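Side-chain contacts in transcriptional regulator, badm/rrf2 family (Thermincola potens, PDB 4CIC), which probably binds DNA through a helix-turn-helix motif as a dimeric transcription factor of the Rrf2 family, an IscR thought to regulate iron-sulfur cluster biogenesis: residues A[11-14]-A[15-18]; A[138-141]-A[142-146]. The protein carries 3 engineered substitutions. All coordinates share one frame; numbering follows the deposited sequence.

Interaction 1 of 2, residues A[11-14]-A[15-18]; sequences GHYG and VQAM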
loop_
_atom_site.group_PDB
_atom_site.type_symbol
_atom_site.label_atom_id
_atom_site.label_comp_id
_atom_site.label_asym_id
_atom_site.label_seq_id
_atom_site.Cartn_x
_atom_site.Cartn_y
_atom_site.Cartn_z
ATOM N N GLY A 11 -5.599 -10.917 1.396
ATOM C CA GLY A 11 -5.338 -10.471 0.041
ATOM C C GLY A 11 -4.472 -11.496 -0.658
ATOM O O GLY A 11 -4.711 -11.874 -1.816
ATOM N N HIS A 12 -3.460 -11.963 0.055
ATOM C CA HIS A 12 -2.513 -12.853 -0.554
ATOM C C HIS A 12 -3.195 -14.176 -0.869
ATOM O O HIS A 12 -3.100 -14.682 -2.001
ATOM C CB HIS A 12 -1.270 -13.061 0.308
ATOM C CG HIS A 12 -0.203 -13.828 -0.396
ATOM N ND1 HIS A 12 0.435 -13.346 -1.520
ATOM C CD2 HIS A 12 0.302 -15.067 -0.183
ATOM C CE1 HIS A 12 1.295 -14.247 -1.961
ATOM N NE2 HIS A 12 1.241 -15.299 -1.159
ATOM N N TYR A 13 -3.908 -14.743 0.099
ATOM C CA TYR A 13 -4.574 -16.021 -0.175
ATOM C C TYR A 13 -5.759 -15.903 -1.137
ATOM O O TYR A 13 -6.022 -16.836 -1.922
ATOM C CB TYR A 13 -4.949 -16.734 1.131
ATOM C CG TYR A 13 -3.731 -17.075 1.974
ATOM C CD1 TYR A 13 -2.457 -17.079 1.417
ATOM C CD2 TYR A 13 -3.854 -17.406 3.311
ATOM C CE1 TYR A 13 -1.334 -17.393 2.174
ATOM C CE2 TYR A 13 -2.731 -17.713 4.079
ATOM C CZ TYR A 13 -1.479 -17.704 3.503
ATOM O OH TYR A 13 -0.367 -18.012 4.256
ATOM N N GLY A 14 -6.474 -14.782 -1.091
ATOM C CA GLY A 14 -7.575 -14.535 -2.010
ATOM C C GLY A 14 -7.114 -14.564 -3.456
ATOM O O GLY A 14 -7.669 -15.289 -4.321
ATOM N N VAL A 15 -6.052 -13.821 -3.721
ATOM C CA VAL A 15 -5.492 -13.787 -5.065
ATOM C C VAL A 15 -4.854 -15.118 -5.437
ATOM O O VAL A 15 -5.039 -15.575 -6.566
ATOM C CB VAL A 15 -4.516 -12.606 -5.232
ATOM C CG1 VAL A 15 -3.883 -12.613 -6.629
ATOM C CG2 VAL A 15 -5.278 -11.315 -5.008
ATOM N N GLN A 16 -4.125 -15.752 -4.516
ATOM C CA GLN A 16 -3.546 -17.066 -4.838
ATOM C C GLN A 16 -4.621 -18.065 -5.227
ATOM O O GLN A 16 -4.439 -18.841 -6.164
ATOM C CB GLN A 16 -2.766 -17.662 -3.664
ATOM C CG GLN A 16 -1.369 -17.114 -3.498
ATOM C CD GLN A 16 -0.611 -17.867 -2.417
ATOM O OE1 GLN A 16 -0.734 -17.565 -1.232
ATOM N NE2 GLN A 16 0.165 -18.858 -2.823
ATOM N N ALA A 17 -5.727 -18.074 -4.490
ATOM C CA ALA A 17 -6.758 -19.091 -4.737
ATOM C C ALA A 17 -7.459 -18.808 -6.064
ATOM O O ALA A 17 -7.761 -19.737 -6.835
ATOM C CB ALA A 17 -7.761 -19.094 -3.597
ATOM N N MET A 18 -7.695 -17.519 -6.344
ATOM C CA MET A 18 -8.359 -17.141 -7.588
ATOM C C MET A 18 -7.454 -17.432 -8.764
ATOM O O MET A 18 -7.926 -17.862 -9.820
ATOM C CB MET A 18 -8.767 -15.664 -7.576
ATOM C CG MET A 18 -9.915 -15.365 -6.594
ATOM S SD MET A 18 -11.473 -16.121 -7.191
ATOM C CE MET A 18 -11.765 -15.189 -8.675
#

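Interaction 2 of 2, residues A[138-141]-A[142-146]; sequences KDAE and EAQMA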
loop_
_atom_site.group_PDB
_atom_site.type_symbol
_atom_site.label_atom_id
_atom_site.label_comp_id
_atom_site.label_asym_id
_atom_site.label_seq_id
_atom_site.Cartn_x
_atom_site.Cartn_y
_atom_site.Cartn_z
ATOM N N LYS A 138 -0.879 -15.263 -18.532
ATOM C CA LYS A 138 0.162 -14.989 -19.517
ATOM C C LYS A 138 1.556 -14.851 -18.901
ATOM O O LYS A 138 2.521 -15.449 -19.395
ATOM C CB LYS A 138 -0.188 -13.755 -20.339
ATOM C CG LYS A 138 -1.397 -13.966 -21.227
ATOM C CD LYS A 138 -1.776 -12.691 -21.947
ATOM C CE LYS A 138 -2.937 -12.933 -22.883
ATOM N NZ LYS A 138 -3.181 -11.771 -23.784
ATOM N N ASP A 139 1.665 -14.063 -17.831
ATOM C CA ASP A 139 2.943 -13.912 -17.142
ATOM C C ASP A 139 3.469 -15.247 -16.602
ATOM O O ASP A 139 4.665 -15.533 -16.702
ATOM C CB ASP A 139 2.828 -12.878 -16.025
ATOM C CG ASP A 139 2.752 -11.460 -16.556
ATOM O OD1 ASP A 139 2.532 -11.291 -17.776
ATOM O OD2 ASP A 139 2.911 -10.514 -15.754
ATOM N N ALA A 140 2.567 -16.058 -16.051
ATOM C CA ALA A 140 2.916 -17.370 -15.508
ATOM C C ALA A 140 3.519 -18.270 -16.574
ATOM O O ALA A 140 4.415 -19.065 -16.293
ATOM C CB ALA A 140 1.691 -18.044 -14.897
ATOM N N GLU A 141 3.023 -18.148 -17.798
ATOM C CA GLU A 141 3.527 -18.968 -18.896
ATOM C C GLU A 141 4.927 -18.536 -19.335
ATOM O O GLU A 141 5.781 -19.373 -19.618
ATOM C CB GLU A 141 2.567 -18.944 -20.086
ATOM C CG GLU A 141 3.122 -19.656 -21.314
ATOM C CD GLU A 141 2.080 -19.887 -22.383
ATOM O OE1 GLU A 141 0.978 -19.308 -22.276
ATOM O OE2 GLU A 141 2.363 -20.651 -23.330
ATOM N N GLU A 142 5.145 -17.226 -19.387
ATOM C CA GLU A 142 6.415 -16.649 -19.826
ATOM C C GLU A 142 7.535 -16.842 -18.817
ATOM O O GLU A 142 8.695 -17.017 -19.186
ATOM C CB GLU A 142 6.255 -15.148 -20.044
ATOM C CG GLU A 142 5.902 -14.717 -21.444
ATOM C CD GLU A 142 5.753 -13.212 -21.540
ATOM O OE1 GLU A 142 4.689 -12.698 -21.136
ATOM O OE2 GLU A 142 6.704 -12.541 -21.997
ATOM N N ALA A 143 7.190 -16.784 -17.536
ATOM C CA ALA A 143 8.205 -16.662 -16.494
ATOM C C ALA A 143 8.706 -18.000 -15.960
ATOM O O ALA A 143 9.821 -18.081 -15.443
ATOM C CB ALA A 143 7.699 -15.786 -15.353
ATOM N N GLN A 144 7.891 -19.041 -16.087
ATOM C CA GLN A 144 8.240 -20.341 -15.524
ATOM C C GLN A 144 8.469 -21.371 -16.618
ATOM O O GLN A 144 8.465 -22.575 -16.364
ATOM C CB GLN A 144 7.151 -20.819 -14.558
ATOM C CG GLN A 144 7.002 -19.947 -13.317
ATOM C CD GLN A 144 5.822 -20.347 -12.443
ATOM O OE1 GLN A 144 4.668 -20.070 -12.775
ATOM N NE2 GLN A 144 6.109 -20.993 -11.314
ATOM N N MET A 145 8.676 -20.887 -17.836
ATOM C CA MET A 145 8.827 -21.765 -18.991
ATOM C C MET A 145 10.248 -22.318 -19.088
ATOM O O MET A 145 11.117 -21.984 -18.282
ATOM C CB MET A 145 8.483 -21.002 -20.271
ATOM C CG MET A 145 9.622 -20.131 -20.795
ATOM S SD MET A 145 9.061 -18.723 -21.775
ATOM C CE MET A 145 7.504 -19.335 -22.416
ATOM N N ALA A 146 10.472 -23.175 -20.076
ATOM C CA ALA A 146 11.810 -23.656 -20.376
ATOM C C ALA A 146 12.013 -23.626 -21.886
ATOM O O ALA A 146 11.070 -23.853 -22.642
ATOM C CB ALA A 146 12.010 -25.056 -19.829
#

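Interaction 1 of 2, residues A[11-14]-A[15-18]
His12 and Gln16 are joined first by the backbone, where Gln16 N donates to His12 O at 2.9 Å. The same i to i+4 bond runs from Val15 N to Gly11 O, from Ala17 N to Tyr13 O and from Met18 N to Gly14 O. His12 ND1 is hydrogen-bonded to Trp117 NE1 of the second subunit. The side chains of His12 and Gln16 also meet. Gln16 CG lies over one face of the imidazole, 4.2 Å from its centroid and 20° off the normal, a CH-pi contact. Gln16 OE1 lies 2.9 Å from His12 CD2. It is also at the edge of the Tyr13 ring, 3.2 Å from Tyr13 CD1. These residues belong to helix 9-23, which packs on helix 43-55 in what is consistent with an Rrf2-type winged-helix domain. With CG anti to the backbone N (chi1 -172°), the His12 ring swings toward the next turn, where Gln16 meets its face. An alanine here would lose the ring and is likely to leave that tryptophan N-H without its mate and Gln16 without the face it packs on. Further out, Val15 CG2 sits 3.3 Å from Gly11 O. Met18, bent at chi2 and chi3, packs on Leu53, Ile83 and Leu133.

Interaction 2 of 2, residues A[138-141]-A[142-146]
Asp139 O accepts the amide N of Ala143 at 2.9 Å, although the N-H...O angle is 139°. One residue earlier, Glu142 N donates to Lys138 O at 3.2 Å. One residue later, the bond from Gln144 N to Ala140 O is weak, stretched to 3.5 Å. The i to i+4 series ends in this weak bond, where helix 133-143 runs out. Gln144 is the first residue to leave helical phi/psi, and Met145 follows in an extended conformation (psi 177°).

Met145 folds back over the last turn. Its CB lies 3.2 Å from Glu141 O, and its CE comes to 3.3 Å from the same oxygen. CG lies between the backbone N and the carbonyl carbon (chi1 81°), and the bend at chi3 brings the methyl round to this carbonyl. The side chain therefore puts its first and last carbons, CB and CE, against Glu141 O. Gln144 runs back alongside the helix, with OE1 4.2 Å from Ala140 CB. Ala143 CB rests 3.3 Å from Asp139 O. Glu142 projects beside Asp139, and the two carboxylates come within 4.2 Å between Asp139 OD1 and Glu142 OE1.

The second subunit meets this part of the helix. Its Phe110 packs on Ala143 and Gln144, and its Val112 on Asp139. Asp139 OD2 also forms a long, weak ion pair with Lys119 of that subunit.

Two acidic groups so close would probably repel each other and raise the affinity of one for a proton. The weak, long pairing with Lys119 of the second subunit would probably offset this only slightly. Negative side chains near a helix C-terminus also interact unfavourably, in principle, with the helix dipole, whose negative end lies here.

Following the chain from its N terminus, interaction 1 comes first, within helix 9-23. Interaction 2 comes much later, at the end of helix 133-143 and the residues just beyond it. Each joins consecutive segments of chain, so neither closes a long loop. They lie in series and neither nest nor cross. Their centres are 19 Å apart, and their nearest atoms about 11 Å, so they do not touch. The two helices nevertheless meet: Val15 packs on Met136 and Met18 on Leu133, ahead of residues 138-146. Both contacts also reach the first turns of helix 112-129 of the second subunit, so two parts of this chain far apart in sequence face one region of its partner.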